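Local coordinates for purine nucleoside phosphorylase YlmD (Geobacillus stearothermophilus, PDB 6T1B), which catalyses the phosphorolysis of adenosine, inosine and S-methyl-5'-thioadenosine to free purine bases and ribose 1-phosphates, and also deaminates adenosine, using zinc, at residues W207-T210 / Q214-L217; G109-E114 / W159-R164; R61-W66 / E72-C77; D4-E9 / P128-A133. All coordinates share one frame; numbering follows the deposited sequence.

Contact 1: W207-T210 / Q214-L217; sequences WRET and QYAL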
loop_
_atom_site.group_PDB
_atom_site.type_symbol
_atom_site.label_atom_id
_atom_site.label_comp_id
_atom_site.label_asym_id
_atom_site.label_seq_id
_atom_site.Cartn_x
_atom_site.Cartn_y
_atom_site.Cartn_z
ATOM N N TRP A 207 -0.508 -12.864 15.592
ATOM C CA TRP A 207 -0.836 -14.125 14.955
ATOM C C TRP A 207 -1.348 -15.072 16.024
ATOM O O TRP A 207 -1.114 -14.880 17.224
ATOM C CB TRP A 207 0.373 -14.747 14.244
ATOM C CG TRP A 207 1.572 -14.951 15.100
ATOM C CD1 TRP A 207 1.795 -15.959 15.998
ATOM C CD2 TRP A 207 2.735 -14.118 15.144
ATOM N NE1 TRP A 207 3.027 -15.802 16.591
ATOM C CE2 TRP A 207 3.622 -14.679 16.079
ATOM C CE3 TRP A 207 3.111 -12.957 14.471
ATOM C CZ2 TRP A 207 4.853 -14.110 16.363
ATOM C CZ3 TRP A 207 4.335 -12.390 14.758
ATOM C CH2 TRP A 207 5.194 -12.968 15.691
ATOM N N ARG A 208 -2.042 -16.118 15.572
ATOM C CA ARG A 208 -2.607 -17.158 16.419
ATOM C C ARG A 208 -2.284 -18.512 15.800
ATOM O O ARG A 208 -2.447 -18.687 14.592
ATOM C CB ARG A 208 -4.132 -16.982 16.498
ATOM C CG ARG A 208 -4.849 -18.034 17.317
ATOM C CD ARG A 208 -6.346 -17.747 17.412
ATOM N NE ARG A 208 -6.621 -16.466 18.063
ATOM C CZ ARG A 208 -7.773 -16.147 18.653
ATOM N NH1 ARG A 208 -8.775 -17.016 18.693
ATOM N NH2 ARG A 208 -7.922 -14.955 19.216
ATOM N N GLU A 209 -1.795 -19.441 16.598
ATOM C CA GLU A 209 -1.484 -20.777 16.097
ATOM C C GLU A 209 -2.780 -21.566 15.998
ATOM O O GLU A 209 -3.371 -21.925 17.020
ATOM C CB GLU A 209 -0.507 -21.491 17.023
ATOM C CG GLU A 209 0.163 -22.678 16.362
ATOM C CD GLU A 209 1.055 -23.444 17.312
ATOM O OE1 GLU A 209 0.952 -23.217 18.539
ATOM O OE2 GLU A 209 1.856 -24.275 16.834
ATOM N N THR A 210 -3.225 -21.852 14.771
ATOM C CA THR A 210 -4.517 -22.496 14.587
ATOM C C THR A 210 -4.414 -24.007 14.517
ATOM O O THR A 210 -5.406 -24.699 14.744
ATOM C CB THR A 210 -5.153 -21.987 13.301
ATOM O OG1 THR A 210 -4.199 -22.087 12.235
ATOM C CG2 THR A 210 -5.562 -20.534 13.451
ATOM N N GLN A 214 1.131 -23.842 12.249
ATOM C CA GLN A 214 0.381 -23.014 11.318
ATOM C C GLN A 214 -0.220 -21.836 12.073
ATOM O O GLN A 214 -0.857 -22.042 13.122
ATOM C CB GLN A 214 -0.742 -23.823 10.672
ATOM C CG GLN A 214 -0.236 -24.933 9.774
ATOM C CD GLN A 214 0.391 -24.385 8.510
ATOM O OE1 GLN A 214 1.618 -24.312 8.385
ATOM N NE2 GLN A 214 -0.446 -23.983 7.567
ATOM N N TYR A 215 -0.024 -20.632 11.536
ATOM C CA TYR A 215 -0.408 -19.404 12.216
ATOM C C TYR A 215 -1.272 -18.542 11.321
ATOM O O TYR A 215 -0.895 -18.245 10.181
ATOM C CB TYR A 215 0.833 -18.615 12.626
ATOM C CG TYR A 215 1.771 -19.421 13.466
ATOM C CD1 TYR A 215 2.757 -20.202 12.878
ATOM C CD2 TYR A 215 1.665 -19.437 14.849
ATOM C CE1 TYR A 215 3.616 -20.958 13.637
ATOM C CE2 TYR A 215 2.524 -20.190 15.619
ATOM C CZ TYR A 215 3.495 -20.950 15.005
ATOM O OH TYR A 215 4.348 -21.710 15.771
ATOM N N ALA A 216 -2.436 -18.154 11.844
ATOM C CA ALA A 216 -3.229 -17.110 11.220
ATOM C C ALA A 216 -2.580 -15.765 11.508
ATOM O O ALA A 216 -2.500 -15.358 12.680
ATOM C CB ALA A 216 -4.643 -17.144 11.787
ATOM N N LEU A 217 -2.115 -15.087 10.472
ATOM C CA LEU A 217 -1.270 -13.912 10.627
ATOM C C LEU A 217 -2.025 -12.656 10.237
ATOM O O LEU A 217 -2.673 -12.625 9.185
ATOM C CB LEU A 217 -0.023 -14.059 9.760
ATOM C CG LEU A 217 0.901 -12.857 9.632
ATOM C CD1 LEU A 217 1.423 -12.448 10.984
ATOM C CD2 LEU A 217 2.031 -13.188 8.711
#
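Y215 rises from one strand of a β-hairpin between W207 and E209 of the other, and its ring collects most of the side-chain contact. Its CB lies 3.8 Å from R208 O. Further out, CD2 meets CD1 of the W207 indole at 3.7 Å, and CE2 touches CG of E209 at 3.5 Å. W207 and Y215 run side by side, the five-membered ring of W207 at 79° to the phenol in an oblique pairing. The extended chain of E209 brings its carboxylate within 9° of parallel to the phenol ring. On the same face, CE3 of W207 rests against CD1 of L217, the indole being placed there by a chi1 of 55° that sets CG between its own backbone N and carbonyl carbon.

R208 and A216 form an antiparallel hydrogen-bonded pair, R208 N to A216 O at 3.0 Å and A216 N to R208 O at 2.8 Å, and T210 N gives to Q214 O at 2.9 Å. At the corner, CG2 of T210 meets CB of A216. On the other face, the A216 side chain is about 8 Å from that of zinc ligand C183, near the second zinc site without touching it.

V192 and L195 of helix 189-195 pack against the W207, Y215 and L217 face. Apolar at W207 and L217, this face becomes polar at E209 and the Y215 hydroxyl, which bond to G213 of the turn and D189 of that helix, respectively.

Contact 2: G109-E114 / W159-R164; sequences GLYTDE and WLWQTR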
loop_
_atom_site.group_PDB
_atom_site.type_symbol
_atom_site.label_atom_id
_atom_site.label_comp_id
_atom_site.label_asym_id
_atom_site.label_seq_id
_atom_site.Cartn_x
_atom_site.Cartn_y
_atom_site.Cartn_z
ATOM N N GLY A 109 8.744 1.309 -1.086
ATOM C CA GLY A 109 7.991 2.448 -0.618
ATOM C C GLY A 109 8.562 3.709 -1.220
ATOM O O GLY A 109 9.728 3.767 -1.624
ATOM N N LEU A 110 7.721 4.740 -1.239
ATOM C CA LEU A 110 8.077 6.024 -1.806
ATOM C C LEU A 110 7.523 7.111 -0.902
ATOM O O LEU A 110 6.509 6.907 -0.225
ATOM C CB LEU A 110 7.444 6.241 -3.184
ATOM C CG LEU A 110 7.842 5.256 -4.267
ATOM C CD1 LEU A 110 7.000 5.455 -5.514
ATOM C CD2 LEU A 110 9.320 5.345 -4.555
ATOM N N TYR A 111 8.166 8.275 -0.911
ATOM C CA TYR A 111 7.540 9.425 -0.277
ATOM C C TYR A 111 7.919 10.688 -1.026
ATOM O O TYR A 111 8.911 10.716 -1.755
ATOM C CB TYR A 111 7.872 9.571 1.207
ATOM C CG TYR A 111 9.278 9.950 1.586
ATOM C CD1 TYR A 111 9.626 11.277 1.801
ATOM C CD2 TYR A 111 10.233 8.977 1.819
ATOM C CE1 TYR A 111 10.898 11.624 2.209
ATOM C CE2 TYR A 111 11.496 9.326 2.229
ATOM C CZ TYR A 111 11.825 10.631 2.419
ATOM O OH TYR A 111 13.101 10.948 2.839
ATOM N N THR A 112 7.134 11.749 -0.831
ATOM C CA THR A 112 7.449 13.029 -1.441
ATOM C C THR A 112 6.887 14.156 -0.589
ATOM O O THR A 112 5.850 14.000 0.073
ATOM C CB THR A 112 6.889 13.121 -2.867
ATOM O OG1 THR A 112 7.315 14.324 -3.510
ATOM C CG2 THR A 112 5.362 13.082 -2.871
ATOM N N ASP A 113 7.561 15.292 -0.632
ATOM C CA ASP A 113 7.042 16.502 -0.017
ATOM C C ASP A 113 6.570 17.522 -1.048
ATOM O O ASP A 113 6.262 18.657 -0.701
ATOM C CB ASP A 113 8.036 17.099 0.988
ATOM C CG ASP A 113 9.300 17.618 0.341
ATOM O OD1 ASP A 113 9.413 17.543 -0.885
ATOM O OD2 ASP A 113 10.191 18.103 1.078
ATOM N N GLU A 114 6.425 17.106 -2.307
ATOM C CA GLU A 114 5.985 17.989 -3.372
ATOM C C GLU A 114 4.558 17.665 -3.775
ATOM O O GLU A 114 4.131 16.513 -3.703
ATOM C CB GLU A 114 6.907 17.868 -4.595
ATOM C CG GLU A 114 8.352 18.184 -4.273
ATOM C CD GLU A 114 9.271 18.233 -5.471
ATOM O OE1 GLU A 114 10.473 18.489 -5.251
ATOM O OE2 GLU A 114 8.820 18.023 -6.617
ATOM N N TRP A 159 11.463 6.495 10.373
ATOM C CA TRP A 159 12.847 6.873 10.627
ATOM C C TRP A 159 13.362 7.857 9.585
ATOM O O TRP A 159 14.087 8.805 9.921
ATOM C CB TRP A 159 13.730 5.622 10.656
ATOM C CG TRP A 159 15.163 5.883 10.977
ATOM C CD1 TRP A 159 15.697 6.059 12.215
ATOM C CD2 TRP A 159 16.251 5.982 10.048
ATOM N NE1 TRP A 159 17.051 6.267 12.118
ATOM C CE2 TRP A 159 17.418 6.221 10.799
ATOM C CE3 TRP A 159 16.352 5.893 8.658
ATOM C CZ2 TRP A 159 18.670 6.377 10.208
ATOM C CZ3 TRP A 159 17.601 6.046 8.070
ATOM C CH2 TRP A 159 18.742 6.287 8.847
ATOM N N LEU A 160 13.033 7.631 8.315
ATOM C CA LEU A 160 13.490 8.548 7.273
ATOM C C LEU A 160 12.846 9.916 7.438
ATOM O O LEU A 160 13.518 10.943 7.289
ATOM C CB LEU A 160 13.184 7.996 5.886
ATOM C CG LEU A 160 14.000 6.774 5.464
ATOM C CD1 LEU A 160 13.454 6.161 4.173
ATOM C CD2 LEU A 160 15.450 7.137 5.291
ATOM N N TRP A 161 11.555 9.958 7.768
ATOM C CA TRP A 161 10.908 11.253 7.948
ATOM C C TRP A 161 11.520 12.003 9.125
ATOM O O TRP A 161 11.692 13.227 9.073
ATOM C CB TRP A 161 9.404 11.091 8.095
ATOM C CG TRP A 161 8.720 10.743 6.809
ATOM C CD1 TRP A 161 9.293 10.234 5.674
ATOM C CD2 TRP A 161 7.318 10.876 6.509
ATOM N NE1 TRP A 161 8.338 10.040 4.705
ATOM C CE2 TRP A 161 7.122 10.453 5.191
ATOM C CE3 TRP A 161 6.224 11.362 7.227
ATOM C CZ2 TRP A 161 5.871 10.454 4.593
ATOM C CZ3 TRP A 161 4.992 11.358 6.631
ATOM C CH2 TRP A 161 4.820 10.909 5.333
ATOM N N GLN A 162 11.901 11.280 10.191
ATOM C CA GLN A 162 12.482 11.931 11.356
ATOM C C GLN A 162 13.894 12.399 11.065
ATOM O O GLN A 162 14.246 13.550 11.337
ATOM C CB GLN A 162 12.460 10.973 12.542
ATOM C CG GLN A 162 12.867 11.655 13.841
ATOM C CD GLN A 162 12.459 10.869 15.068
ATOM O OE1 GLN A 162 11.997 9.730 14.967
ATOM N NE2 GLN A 162 12.624 11.476 16.242
ATOM N N THR A 163 14.721 11.517 10.494
ATOM C CA THR A 163 16.151 11.806 10.400
ATOM C C THR A 163 16.502 12.627 9.171
ATOM O O THR A 163 17.434 13.433 9.223
ATOM C CB THR A 163 16.970 10.515 10.399
ATOM O OG1 THR A 163 16.734 9.758 9.203
ATOM C CG2 THR A 163 16.615 9.665 11.602
ATOM N N ARG A 164 15.806 12.428 8.058
ATOM C CA ARG A 164 16.104 13.184 6.853
ATOM C C ARG A 164 15.174 14.354 6.624
ATOM O O ARG A 164 15.610 15.366 6.068
ATOM C CB ARG A 164 16.100 12.260 5.640
ATOM C CG ARG A 164 17.102 11.125 5.795
ATOM C CD ARG A 164 17.287 10.364 4.512
ATOM N NE ARG A 164 18.226 9.260 4.674
ATOM C CZ ARG A 164 18.521 8.388 3.716
ATOM N NH1 ARG A 164 17.949 8.492 2.523
ATOM N NH2 ARG A 164 19.386 7.413 3.953
HETATM O O HOH W 1 15.503 9.924 1.758
#
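Aromatic packing dominates where Y111, on strand 109-112, meets W161 of helix 153-163. The indole presents the edge of its five-membered ring to one face of the phenol ring, an edge-to-face pair with centroids 4.5 Å apart and planes at 64°. NE1 leads, sitting over the rim of the phenol ring and 3.3 Å from Y111 CG, while CD1 of W161 comes to 4.0 Å from CD1 of Y111. The side chains run antiparallel past one another, and Y111 CB lies in the indole plane at its edge.

Apolar contact is slighter: CD1 of L160 approaches CE2 of Y111 obliquely at 4.2 Å. I85 of the adjoining strand 85-87 touches both Y111 and L160.

Polar contact passes through a water, which donates to Y111 OH at 2.8 Å and accepts from R164 NH1 at 2.9 Å. Y111 OH also hydrogen-bonds to E165, next to R164 in the chain. The guanidinium of R164 has CD2 of L160 against one face.

Strand and helix are therefore joined by a buried aromatic pair whose indole N-H edge faces π electrons, while the phenol hydroxyl reaches a water and charged groups around the helix end.

Contact 3: R61-W66 / E72-C77; sequences RRLAEW and ERWVCC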
loop_
_atom_site.group_PDB
_atom_site.type_symbol
_atom_site.label_atom_id
_atom_site.label_comp_id
_atom_site.label_asym_id
_atom_site.label_seq_id
_atom_site.Cartn_x
_atom_site.Cartn_y
_atom_site.Cartn_z
ATOM N N ARG A 61 -4.879 4.916 -17.268
ATOM C CA ARG A 61 -5.437 6.155 -17.800
ATOM C C ARG A 61 -6.852 6.386 -17.286
ATOM O O ARG A 61 -7.253 7.535 -17.057
ATOM C CB ARG A 61 -5.422 6.138 -19.331
ATOM C CG ARG A 61 -4.005 6.206 -19.903
ATOM C CD ARG A 61 -3.963 6.602 -21.347
ATOM N NE ARG A 61 -2.607 6.967 -21.752
ATOM C CZ ARG A 61 -1.956 8.063 -21.359
ATOM N NH1 ARG A 61 -0.726 8.289 -21.799
ATOM N NH2 ARG A 61 -2.516 8.926 -20.522
ATOM N N ARG A 62 -7.618 5.316 -17.093
ATOM C CA ARG A 62 -8.984 5.457 -16.594
ATOM C C ARG A 62 -8.984 5.997 -15.165
ATOM O O ARG A 62 -9.697 6.955 -14.857
ATOM C CB ARG A 62 -9.700 4.115 -16.683
ATOM C CG ARG A 62 -11.156 4.150 -16.261
ATOM C CD ARG A 62 -11.991 4.840 -17.295
ATOM N NE ARG A 62 -12.197 3.983 -18.450
ATOM C CZ ARG A 62 -12.571 4.420 -19.645
ATOM N NH1 ARG A 62 -12.749 3.550 -20.624
ATOM N NH2 ARG A 62 -12.747 5.724 -19.866
ATOM N N LEU A 63 -8.147 5.435 -14.296
ATOM C CA LEU A 63 -8.015 5.976 -12.938
ATOM C C LEU A 63 -7.559 7.435 -12.984
ATOM O O LEU A 63 -8.076 8.285 -12.248
ATOM C CB LEU A 63 -7.039 5.152 -12.102
ATOM C CG LEU A 63 -6.784 5.730 -10.699
ATOM C CD1 LEU A 63 -8.083 5.777 -9.882
ATOM C CD2 LEU A 63 -5.699 4.964 -9.961
ATOM N N ALA A 64 -6.579 7.741 -13.835
ATOM C CA ALA A 64 -6.129 9.119 -13.971
ATOM C C ALA A 64 -7.287 10.054 -14.304
ATOM O O ALA A 64 -7.349 11.176 -13.798
ATOM C CB ALA A 64 -5.012 9.234 -15.016
ATOM N N GLU A 65 -8.218 9.600 -15.145
ATOM C CA GLU A 65 -9.411 10.377 -15.477
ATOM C C GLU A 65 -10.310 10.525 -14.256
ATOM O O GLU A 65 -10.758 11.633 -13.940
ATOM C CB GLU A 65 -10.120 9.668 -16.641
ATOM C CG GLU A 65 -11.542 10.104 -16.970
ATOM C CD GLU A 65 -12.254 9.075 -17.860
ATOM O OE1 GLU A 65 -11.560 8.353 -18.610
ATOM O OE2 GLU A 65 -13.499 8.967 -17.799
ATOM N N TRP A 66 -10.553 9.434 -13.535
ATOM C CA TRP A 66 -11.394 9.520 -12.346
ATOM C C TRP A 66 -10.815 10.482 -11.313
ATOM O O TRP A 66 -11.561 11.232 -10.662
ATOM C CB TRP A 66 -11.537 8.142 -11.708
ATOM C CG TRP A 66 -12.230 7.109 -12.511
ATOM C CD1 TRP A 66 -13.053 7.296 -13.602
ATOM C CD2 TRP A 66 -12.169 5.702 -12.281
ATOM N NE1 TRP A 66 -13.493 6.076 -14.054
ATOM C CE2 TRP A 66 -12.978 5.085 -13.263
ATOM C CE3 TRP A 66 -11.528 4.904 -11.336
ATOM C CZ2 TRP A 66 -13.132 3.696 -13.326
ATOM C CZ3 TRP A 66 -11.684 3.529 -11.396
ATOM C CH2 TRP A 66 -12.503 2.943 -12.394
ATOM N N GLU A 72 0.991 10.876 -16.462
ATOM C CA GLU A 72 2.338 11.426 -16.585
ATOM C C GLU A 72 2.901 11.936 -15.259
ATOM O O GLU A 72 4.104 12.220 -15.168
ATOM C CB GLU A 72 2.321 12.584 -17.586
ATOM C CG GLU A 72 2.058 12.177 -19.032
ATOM C CD GLU A 72 0.623 11.735 -19.294
ATOM O OE1 GLU A 72 -0.292 12.189 -18.577
ATOM O OE2 GLU A 72 0.406 10.922 -20.218
ATOM N N ARG A 73 2.059 12.108 -14.242
ATOM C CA ARG A 73 2.491 12.623 -12.950
ATOM C C ARG A 73 2.617 11.547 -11.876
ATOM O O ARG A 73 2.881 11.876 -10.713
ATOM C CB ARG A 73 1.549 13.743 -12.487
ATOM C CG ARG A 73 1.651 14.986 -13.356
ATOM C CD ARG A 73 0.599 16.008 -13.014
ATOM N NE ARG A 73 0.361 16.902 -14.142
ATOM C CZ ARG A 73 -0.594 17.824 -14.174
ATOM N NH1 ARG A 73 -1.404 17.977 -13.133
ATOM N NH2 ARG A 73 -0.736 18.589 -15.248
ATOM N N TRP A 74 2.470 10.275 -12.236
ATOM C CA TRP A 74 2.573 9.211 -11.256
ATOM C C TRP A 74 4.030 8.779 -11.116
ATOM O O TRP A 74 4.816 8.898 -12.068
ATOM C CB TRP A 74 1.768 7.983 -11.664
ATOM C CG TRP A 74 0.311 8.165 -11.880
ATOM C CD1 TRP A 74 -0.413 9.319 -11.957
ATOM C CD2 TRP A 74 -0.604 7.090 -12.057
ATOM N NE1 TRP A 74 -1.752 9.016 -12.180
ATOM C CE2 TRP A 74 -1.878 7.651 -12.254
ATOM C CE3 TRP A 74 -0.472 5.699 -12.060
ATOM C CZ2 TRP A 74 -3.006 6.853 -12.462
ATOM C CZ3 TRP A 74 -1.591 4.925 -12.299
ATOM C CH2 TRP A 74 -2.830 5.504 -12.478
ATOM N N VAL A 75 4.371 8.208 -9.951
ATOM C CA VAL A 75 5.671 7.580 -9.726
ATOM C C VAL A 75 5.430 6.205 -9.128
ATOM O O VAL A 75 4.719 6.084 -8.130
ATOM C CB VAL A 75 6.557 8.398 -8.779
ATOM C CG1 VAL A 75 7.911 7.723 -8.646
ATOM C CG2 VAL A 75 6.722 9.823 -9.262
ATOM N N CYS A 76 6.018 5.183 -9.748
ATOM C CA CYS A 76 5.897 3.796 -9.347
ATOM C C CYS A 76 7.280 3.258 -8.994
ATOM O O CYS A 76 8.317 3.814 -9.395
ATOM C CB CYS A 76 5.310 2.975 -10.502
ATOM S SG CYS A 76 3.631 3.488 -10.981
ATOM N N CYS A 77 7.281 2.131 -8.294
ATOM C CA CYS A 77 8.520 1.458 -7.925
ATOM C C CYS A 77 8.442 -0.033 -8.210
ATOM O O CYS A 77 7.380 -0.590 -8.480
ATOM C CB CYS A 77 8.890 1.728 -6.466
ATOM S SG CYS A 77 7.717 1.172 -5.227
#
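A64 and W74 have the nearest CA atoms of the two segments, yet these are 9.1 Å apart, so side chains must bridge the backbones. A64 lies on helix 53-67, which runs through R61-W66; a short 3-10 turn at E72-R73 leads into strand 74-75, where W74 sits. Within the helix, E65 N bonds to R61 O and W66 N to R62 O in the usual i to i+4 pattern.

W74 spans most of the distance. Its CB points toward the helix, and chi1 of -59° sets CG anti to the carbonyl carbon, bringing the edge of the six-membered ring against L63 and A64. CZ2 reaches CB of A64 at 4.0 Å and lies 3.9 Å from A64 N, which sits near the indole plane at the ring edge. CH2 touches CD2 of L63 at 3.9 Å, the two side chains meeting obliquely. The indole N-H is engaged by the carbonyl of F69 in the connecting loop, which should help fix the rotation of the ring.

On the solvent-exposed side, R61 and E72 form a rather long salt bridge. R61 NH1 donates to E72 OE2 at 3.3 Å and 160°, meeting it nearly along its C-O axis, and OE2 lies in the guanidinium plane. The bent glutamate crosses the arginine at about a right angle, yet the planar groups are only 22° from coplanar.

L265 of strand 264-269 touches both L63 and W74. This is a helix packed over a mixed β-sheet through a buried tryptophan from an edge strand; the same segment continues to C77, which lines the inosine pocket.

Contact 4: D4-E9 / P128-A133; sequences DIFQQE and PIYFVA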
loop_
_atom_site.group_PDB
_atom_site.type_symbol
_atom_site.label_atom_id
_atom_site.label_comp_id
_atom_site.label_asym_id
_atom_site.label_seq_id
_atom_site.Cartn_x
_atom_site.Cartn_y
_atom_site.Cartn_z
ATOM N N ASP A 4 -15.978 1.897 7.442
ATOM C CA ASP A 4 -14.576 1.682 7.120
ATOM C C ASP A 4 -13.927 2.990 6.686
ATOM O O ASP A 4 -14.576 3.869 6.112
ATOM C CB ASP A 4 -14.418 0.631 6.026
ATOM C CG ASP A 4 -13.043 -0.019 6.045
ATOM O OD1 ASP A 4 -12.180 0.400 5.251
ATOM O OD2 ASP A 4 -12.840 -0.929 6.883
ATOM N N ILE A 5 -12.633 3.122 6.982
ATOM C CA ILE A 5 -11.926 4.323 6.580
ATOM C C ILE A 5 -11.775 4.423 5.066
ATOM O O ILE A 5 -11.521 5.520 4.553
ATOM C CB ILE A 5 -10.569 4.463 7.284
ATOM C CG1 ILE A 5 -9.738 3.209 7.096
ATOM C CG2 ILE A 5 -10.753 4.697 8.764
ATOM C CD1 ILE A 5 -8.268 3.496 7.032
ATOM N N PHE A 6 -11.894 3.303 4.330
ATOM C CA PHE A 6 -11.860 3.306 2.873
ATOM C C PHE A 6 -13.278 3.127 2.353
ATOM O O PHE A 6 -13.905 2.081 2.568
ATOM C CB PHE A 6 -10.927 2.221 2.346
ATOM C CG PHE A 6 -9.493 2.592 2.456
ATOM C CD1 PHE A 6 -8.816 2.445 3.652
ATOM C CD2 PHE A 6 -8.824 3.141 1.368
ATOM C CE1 PHE A 6 -7.497 2.838 3.768
ATOM C CE2 PHE A 6 -7.508 3.516 1.475
ATOM C CZ PHE A 6 -6.843 3.357 2.668
ATOM N N GLN A 7 -13.796 4.170 1.708
ATOM C CA GLN A 7 -15.203 4.268 1.354
ATOM C C GLN A 7 -15.376 4.293 -0.158
ATOM O O GLN A 7 -14.614 4.960 -0.875
ATOM C CB GLN A 7 -15.811 5.540 1.933
ATOM C CG GLN A 7 -15.584 5.718 3.414
ATOM C CD GLN A 7 -16.076 7.064 3.917
ATOM O OE1 GLN A 7 -15.365 7.767 4.635
ATOM N NE2 GLN A 7 -17.300 7.425 3.543
ATOM N N GLN A 8 -16.369 3.556 -0.639
ATOM C CA GLN A 8 -16.567 3.376 -2.068
ATOM C C GLN A 8 -16.932 4.697 -2.730
ATOM O O GLN A 8 -17.825 5.416 -2.272
ATOM C CB GLN A 8 -17.702 2.372 -2.283
ATOM C CG GLN A 8 -18.091 2.140 -3.733
ATOM C CD GLN A 8 -17.140 1.208 -4.438
ATOM O OE1 GLN A 8 -16.951 0.065 -4.020
ATOM N NE2 GLN A 8 -16.519 1.693 -5.503
ATOM N N GLU A 9 -16.256 4.990 -3.838
ATOM C CA GLU A 9 -16.574 6.143 -4.664
ATOM C C GLU A 9 -17.506 5.727 -5.802
ATOM O O GLU A 9 -17.917 4.566 -5.923
ATOM C CB GLU A 9 -15.278 6.766 -5.176
ATOM C CG GLU A 9 -14.504 7.482 -4.095
ATOM C CD GLU A 9 -15.087 8.830 -3.746
ATOM O OE1 GLU A 9 -15.657 9.481 -4.644
ATOM O OE2 GLU A 9 -14.978 9.237 -2.569
ATOM N N PRO A 128 -1.056 -2.170 2.166
ATOM C CA PRO A 128 -0.713 -0.807 1.728
ATOM C C PRO A 128 -0.699 0.122 2.932
ATOM O O PRO A 128 -1.698 0.221 3.665
ATOM C CB PRO A 128 -1.834 -0.459 0.738
ATOM C CG PRO A 128 -3.018 -1.253 1.187
ATOM C CD PRO A 128 -2.508 -2.432 2.028
ATOM N N ILE A 129 0.416 0.793 3.158
ATOM C CA ILE A 129 0.564 1.674 4.312
ATOM C C ILE A 129 0.708 3.095 3.779
ATOM O O ILE A 129 1.685 3.413 3.089
ATOM C CB ILE A 129 1.750 1.279 5.204
ATOM C CG1 ILE A 129 1.756 -0.202 5.559
ATOM C CG2 ILE A 129 1.674 2.116 6.482
ATOM C CD1 ILE A 129 2.967 -0.610 6.343
ATOM N N TYR A 130 -0.286 3.937 4.064
ATOM C CA TYR A 130 -0.314 5.316 3.623
ATOM C C TYR A 130 0.131 6.213 4.773
ATOM O O TYR A 130 -0.346 6.061 5.900
ATOM C CB TYR A 130 -1.746 5.729 3.250
ATOM C CG TYR A 130 -2.465 4.897 2.187
ATOM C CD1 TYR A 130 -2.926 3.615 2.470
ATOM C CD2 TYR A 130 -2.745 5.428 0.930
ATOM C CE1 TYR A 130 -3.612 2.869 1.513
ATOM C CE2 TYR A 130 -3.421 4.702 -0.016
ATOM C CZ TYR A 130 -3.849 3.412 0.276
ATOM O OH TYR A 130 -4.566 2.675 -0.656
ATOM N N PHE A 131 0.993 7.195 4.467
ATOM C CA PHE A 131 1.537 8.100 5.460
ATOM C C PHE A 131 1.250 9.542 5.048
ATOM O O PHE A 131 1.352 9.881 3.858
ATOM C CB PHE A 131 3.056 7.958 5.540
ATOM C CG PHE A 131 3.559 6.609 5.959
ATOM C CD1 PHE A 131 3.625 5.553 5.074
ATOM C CD2 PHE A 131 4.043 6.411 7.231
ATOM C CE1 PHE A 131 4.149 4.343 5.486
ATOM C CE2 PHE A 131 4.547 5.200 7.639
ATOM C CZ PHE A 131 4.610 4.175 6.767
ATOM N N VAL A 132 0.960 10.389 6.018
ATOM C CA VAL A 132 0.821 11.805 5.744
ATOM C C VAL A 132 1.324 12.567 6.951
ATOM O O VAL A 132 1.094 12.178 8.099
ATOM C CB VAL A 132 -0.634 12.183 5.384
ATOM C CG1 VAL A 132 -1.588 11.966 6.529
ATOM C CG2 VAL A 132 -0.706 13.610 4.838
ATOM N N ALA A 133 2.041 13.644 6.691
ATOM C CA ALA A 133 2.325 14.661 7.704
ATOM C C ALA A 133 1.712 15.938 7.136
ATOM O O ALA A 133 2.364 16.675 6.365
ATOM C CB ALA A 133 3.821 14.793 7.959
#
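The rings of F6 and Y130 approach from opposite directions and meet obliquely, with centroids 5.3 Å apart and planes at 47°. The outer atoms of the phenylalanine do the touching. CZ of F6 lies 3.5 Å from CE1 of Y130, and CE2 of F6 comes within 3.7 Å of the phenol OH of Y130. A chi1 of -77° turns the F6 ring toward Y130, and both side chains project toward the opposite strand; the CA atoms of F6 and Y130 are 11.7 Å apart.

The ends of this bridge are held by polar bonds outside the ring contact. Y130 OH hydrogen-bonds to the carbonyl of G27, which ties the phenol to strand 25-29. Ahead of F6, the carboxylate of D4 accepts the F6 backbone N-H through OD1 at 3.1 Å, forming an Asx turn just before strand 6-8; OD1 is met on the anti side, with the donor tilted 28° from the carboxylate plane. D4 also bonds to S240 and E241.

Around the rings, F6 touches L14 and C16 of strand 13-16, and Y130 touches L141 of strand 138-144 and F21. The pair joins the edge strand of one mixed β-sheet to an inner strand of the other, an aromatic contact between two sheets in the buried interior of the YfiH/LACC1-family fold.

In the fold
Contacts 2, 3 and 4 are mainly buried, whereas contact 1 is a partly exposed hairpin, its centre about 23 Å from that of the chain. The hairpin strands pair directly through backbone bonds; the other three join separated elements through side chains, chiefly aromatic. Contacts 2 and 4 share the mixed sheet containing strands 109-112 and 127-133, and they touch where W161 packs on F131. Contacts 3 and 4 both reach the other mixed sheet, at its opposite edge strands, 74-75 and 6-8. L110 of contact 2 also packs against V75 and C77 of contact 3. Charged groups lie at the margins of contacts 2 and 3, while contact 4 is apolar between its rings.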